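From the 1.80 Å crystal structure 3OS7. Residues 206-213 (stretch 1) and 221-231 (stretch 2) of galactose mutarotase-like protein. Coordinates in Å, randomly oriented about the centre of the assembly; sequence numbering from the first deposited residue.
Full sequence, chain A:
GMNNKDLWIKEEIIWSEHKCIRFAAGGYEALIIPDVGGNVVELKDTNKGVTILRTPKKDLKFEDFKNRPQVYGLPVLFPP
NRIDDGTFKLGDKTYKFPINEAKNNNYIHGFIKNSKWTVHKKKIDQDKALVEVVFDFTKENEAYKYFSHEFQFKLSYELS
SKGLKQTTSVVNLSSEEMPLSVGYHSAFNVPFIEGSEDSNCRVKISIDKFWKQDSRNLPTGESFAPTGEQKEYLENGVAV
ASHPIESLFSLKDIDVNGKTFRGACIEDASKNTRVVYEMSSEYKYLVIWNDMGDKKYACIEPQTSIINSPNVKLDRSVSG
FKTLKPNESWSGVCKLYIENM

Stretch 1 206-213: SIDKFWKQ
Stretch 2, residues 221-231: GESFAPTGEQK

A short antiparallel pairing can be secured by few backbone hydrogen bonds if side chains on both faces reinforce it, and galactose mutarotase-like protein offers a compact example. Residues 207-213 form a strand; a second, short strand ends at F224, its N-to-C direction 139° from the first, with 4.5 Å between axes at closest approach. Together the two stretches bury 650 Å².

Backbone pairing sets the register. F210 faces F224 as the hydrogen-bonded pair, CA to CA 5.1 Å: F210 N donates to F224 O and F224 N to F210 O, both at 2.8 Å. W211 and S223 form the next, non-hydrogen-bonded pair, their CA atoms 4.5 Å apart. Beyond it K212 N reaches E222 O at a longer 3.3 Å. Phi/psi values are extended throughout this pairing (F210 -86/141, W211 -119/117, S223 -126/152, F224 -141/150), whereas D208, at -103/-77, departs from them. Between the N-H bonds, CA-H groups approach carbonyls: S223 CA lies 3.2 Å from F210 O, and W211 CA 3.6 Å from E222 O.

Alternation sends W211 and S223 to one face and F210 and F224 to the other. On the first, W211 (chi1 m, chi2 79°) lays its ring beneath S223, whose CB stands 3.4 Å from the centroid of the six-membered ring of W211, only 3° off the normal. S223 takes the p rotamer, and its OG accepts a hydrogen bond from K209 NZ at 2.8 Å; K209 follows m, t, m, t. On the second face, F210 (t) and F224 (m) meet loosely, CD2 to CD2 4.3 Å, while Q230 NE2 lies over one face of the F210 ring, 3.5 Å from F210 CD1.

After F224 the chain leaves the pairing but keeps contact. I207, chi1 p and chi2 t, packs CD1 against P226 CG at 3.7 Å. T227 N donates to Q230 OE1 at 3.1 Å and Q230 N to T227 O at 3.0 Å, bonds that hold the turn and the Q230 side chain (m, t) together; residues 229-231 have helical phi/psi.

Charge and solvent complete the other end. K212, all t, extends beside E222 (m, t), yet K212 NZ and E222 OE1 remain 4.3 Å apart, beyond a salt bridge. A water bridges them, accepting from K212 NZ at 3.1 Å and donating to E222 OE1 at 2.8 Å. Another accepts from G221 N (2.9 Å) and donates to K212 O (2.7 Å) and E222 O (2.8 Å), linking the strands where G221, at 98/-8, turns the corner.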

# COMPACT_ATOMS: atom_id res chain seq x y z
N SER A 206 4.90 -12.73 6.23
CA SER A 206 5.96 -13.65 5.77
C SER A 206 7.33 -12.95 5.80
O SER A 206 7.93 -12.68 4.77
CB SER A 206 5.62 -14.18 4.36
OG SER A 206 5.48 -13.14 3.41
N ILE A 207 7.79 -12.65 7.01
CA ILE A 207 9.01 -11.90 7.21
C ILE A 207 10.23 -12.78 7.05
O ILE A 207 10.19 -13.97 7.35
CB ILE A 207 9.03 -11.19 8.58
CG1 ILE A 207 8.94 -12.19 9.74
CG2 ILE A 207 7.91 -10.14 8.65
CD1 ILE A 207 9.22 -11.58 11.16
N ASP A 208 11.30 -12.15 6.58
CA ASP A 208 12.62 -12.75 6.46
C ASP A 208 13.49 -12.21 7.60
O ASP A 208 13.64 -12.87 8.62
CB ASP A 208 13.20 -12.41 5.08
CG ASP A 208 14.51 -13.13 4.79
OD1 ASP A 208 14.97 -13.94 5.63
OD2 ASP A 208 15.05 -12.89 3.69
N LYS A 209 13.97 -10.97 7.47
CA LYS A 209 14.78 -10.35 8.51
C LYS A 209 14.15 -9.04 8.98
O LYS A 209 13.40 -8.38 8.25
CB LYS A 209 16.23 -10.08 8.01
CG LYS A 209 16.97 -11.36 7.61
CD LYS A 209 18.43 -11.13 7.40
CE LYS A 209 18.70 -10.58 6.03
NZ LYS A 209 20.13 -10.16 5.88
N PHE A 210 14.46 -8.70 10.22
CA PHE A 210 14.17 -7.39 10.79
C PHE A 210 15.33 -6.42 10.47
O PHE A 210 16.50 -6.80 10.56
CB PHE A 210 14.03 -7.56 12.29
CG PHE A 210 13.88 -6.28 13.05
CD1 PHE A 210 12.72 -5.56 12.94
CD2 PHE A 210 14.91 -5.80 13.85
CE1 PHE A 210 12.55 -4.39 13.63
CE2 PHE A 210 14.75 -4.60 14.55
CZ PHE A 210 13.55 -3.89 14.43
N TRP A 211 15.00 -5.16 10.15
CA TRP A 211 15.99 -4.13 9.80
C TRP A 211 15.89 -3.00 10.81
O TRP A 211 14.83 -2.37 10.96
CB TRP A 211 15.76 -3.64 8.37
CG TRP A 211 16.00 -4.72 7.39
CD1 TRP A 211 15.15 -5.76 7.07
CD2 TRP A 211 17.19 -4.94 6.62
NE1 TRP A 211 15.73 -6.59 6.15
CE2 TRP A 211 16.98 -6.12 5.85
CE3 TRP A 211 18.41 -4.25 6.50
CZ2 TRP A 211 17.93 -6.62 5.00
CZ3 TRP A 211 19.37 -4.76 5.60
CH2 TRP A 211 19.12 -5.93 4.87
N LYS A 212 16.97 -2.80 11.55
CA LYS A 212 17.02 -1.77 12.56
C LYS A 212 16.93 -0.39 11.93
O LYS A 212 17.53 -0.13 10.89
CB LYS A 212 18.33 -1.89 13.35
CG LYS A 212 18.47 -0.98 14.58
CD LYS A 212 19.79 -1.30 15.34
CE LYS A 212 20.13 -0.23 16.41
NZ LYS A 212 21.16 -0.68 17.39
N GLN A 213 16.21 0.49 12.61
CA GLN A 213 16.15 1.90 12.26
C GLN A 213 16.79 2.79 13.35
O GLN A 213 16.76 2.46 14.53
CB GLN A 213 14.70 2.31 12.03
CG GLN A 213 14.12 1.72 10.73
CD GLN A 213 12.64 1.90 10.62
OE1 GLN A 213 11.88 1.04 11.03
NE2 GLN A 213 12.21 3.07 10.10
N GLY A 221 21.21 -0.27 8.20
CA GLY A 221 21.83 -1.24 7.30
C GLY A 221 22.05 -2.60 7.92
O GLY A 221 22.39 -3.55 7.22
N GLU A 222 21.82 -2.71 9.23
CA GLU A 222 21.94 -3.96 9.95
C GLU A 222 20.62 -4.69 9.88
O GLU A 222 19.56 -4.10 10.04
CB GLU A 222 22.21 -3.71 11.42
CG GLU A 222 23.47 -2.96 11.77
CD GLU A 222 23.39 -2.42 13.20
OE1 GLU A 222 22.71 -1.37 13.44
OE2 GLU A 222 23.94 -3.09 14.09
N SER A 223 20.70 -6.00 9.66
CA SER A 223 19.53 -6.86 9.63
C SER A 223 19.70 -8.03 10.60
O SER A 223 20.82 -8.44 10.93
CB SER A 223 19.32 -7.39 8.23
OG SER A 223 20.42 -8.19 7.83
N PHE A 224 18.59 -8.54 11.10
CA PHE A 224 18.60 -9.56 12.15
C PHE A 224 17.53 -10.60 11.92
O PHE A 224 16.45 -10.28 11.39
CB PHE A 224 18.36 -8.93 13.51
CG PHE A 224 19.32 -7.84 13.85
CD1 PHE A 224 20.44 -8.10 14.61
CD2 PHE A 224 19.11 -6.56 13.39
CE1 PHE A 224 21.33 -7.10 14.92
CE2 PHE A 224 20.01 -5.54 13.71
CZ PHE A 224 21.12 -5.83 14.48
N ALA A 225 17.80 -11.83 12.37
CA ALA A 225 16.77 -12.85 12.44
C ALA A 225 15.67 -12.33 13.40
O ALA A 225 15.98 -11.67 14.38
CB ALA A 225 17.37 -14.19 12.96
N PRO A 226 14.39 -12.65 13.13
CA PRO A 226 13.31 -12.25 14.03
C PRO A 226 13.60 -12.70 15.45
O PRO A 226 14.11 -13.80 15.64
CB PRO A 226 12.08 -12.98 13.48
CG PRO A 226 12.42 -13.16 11.98
CD PRO A 226 13.90 -13.42 11.97
N THR A 227 13.32 -11.84 16.41
CA THR A 227 13.50 -12.16 17.81
C THR A 227 12.26 -11.77 18.58
O THR A 227 11.48 -10.94 18.13
CB THR A 227 14.70 -11.44 18.41
OG1 THR A 227 14.57 -10.03 18.18
CG2 THR A 227 16.00 -11.94 17.80
N GLY A 228 12.09 -12.42 19.72
CA GLY A 228 10.96 -12.12 20.60
C GLY A 228 9.62 -12.22 19.90
O GLY A 228 9.34 -13.19 19.18
N GLU A 229 8.81 -11.20 20.10
CA GLU A 229 7.49 -11.16 19.54
C GLU A 229 7.48 -11.24 18.00
O GLU A 229 6.49 -11.66 17.41
CB GLU A 229 6.84 -9.87 19.98
CG GLU A 229 5.44 -9.74 19.53
CD GLU A 229 4.84 -8.41 19.97
OE1 GLU A 229 5.34 -7.35 19.51
OE2 GLU A 229 3.88 -8.45 20.76
N GLN A 230 8.57 -10.81 17.36
CA GLN A 230 8.65 -10.83 15.89
C GLN A 230 8.47 -12.25 15.35
O GLN A 230 7.94 -12.45 14.26
CB GLN A 230 9.99 -10.23 15.40
CG GLN A 230 10.26 -8.82 15.86
CD GLN A 230 11.67 -8.34 15.63
OE1 GLN A 230 12.54 -9.08 15.18
NE2 GLN A 230 11.91 -7.07 15.95
N LYS A 231 8.88 -13.24 16.13
CA LYS A 231 8.76 -14.63 15.71
C LYS A 231 7.34 -15.04 15.49
O LYS A 231 7.07 -15.92 14.67
CB LYS A 231 9.42 -15.55 16.74
CG LYS A 231 10.92 -15.32 16.82
CD LYS A 231 11.61 -16.44 17.64
CE LYS A 231 13.06 -16.08 17.95
NZ LYS A 231 13.77 -17.06 18.84
O HOH W 1 21.26 -10.79 8.64
O HOH W 2 18.73 -1.62 8.96
O HOH W 3 23.15 0.60 15.38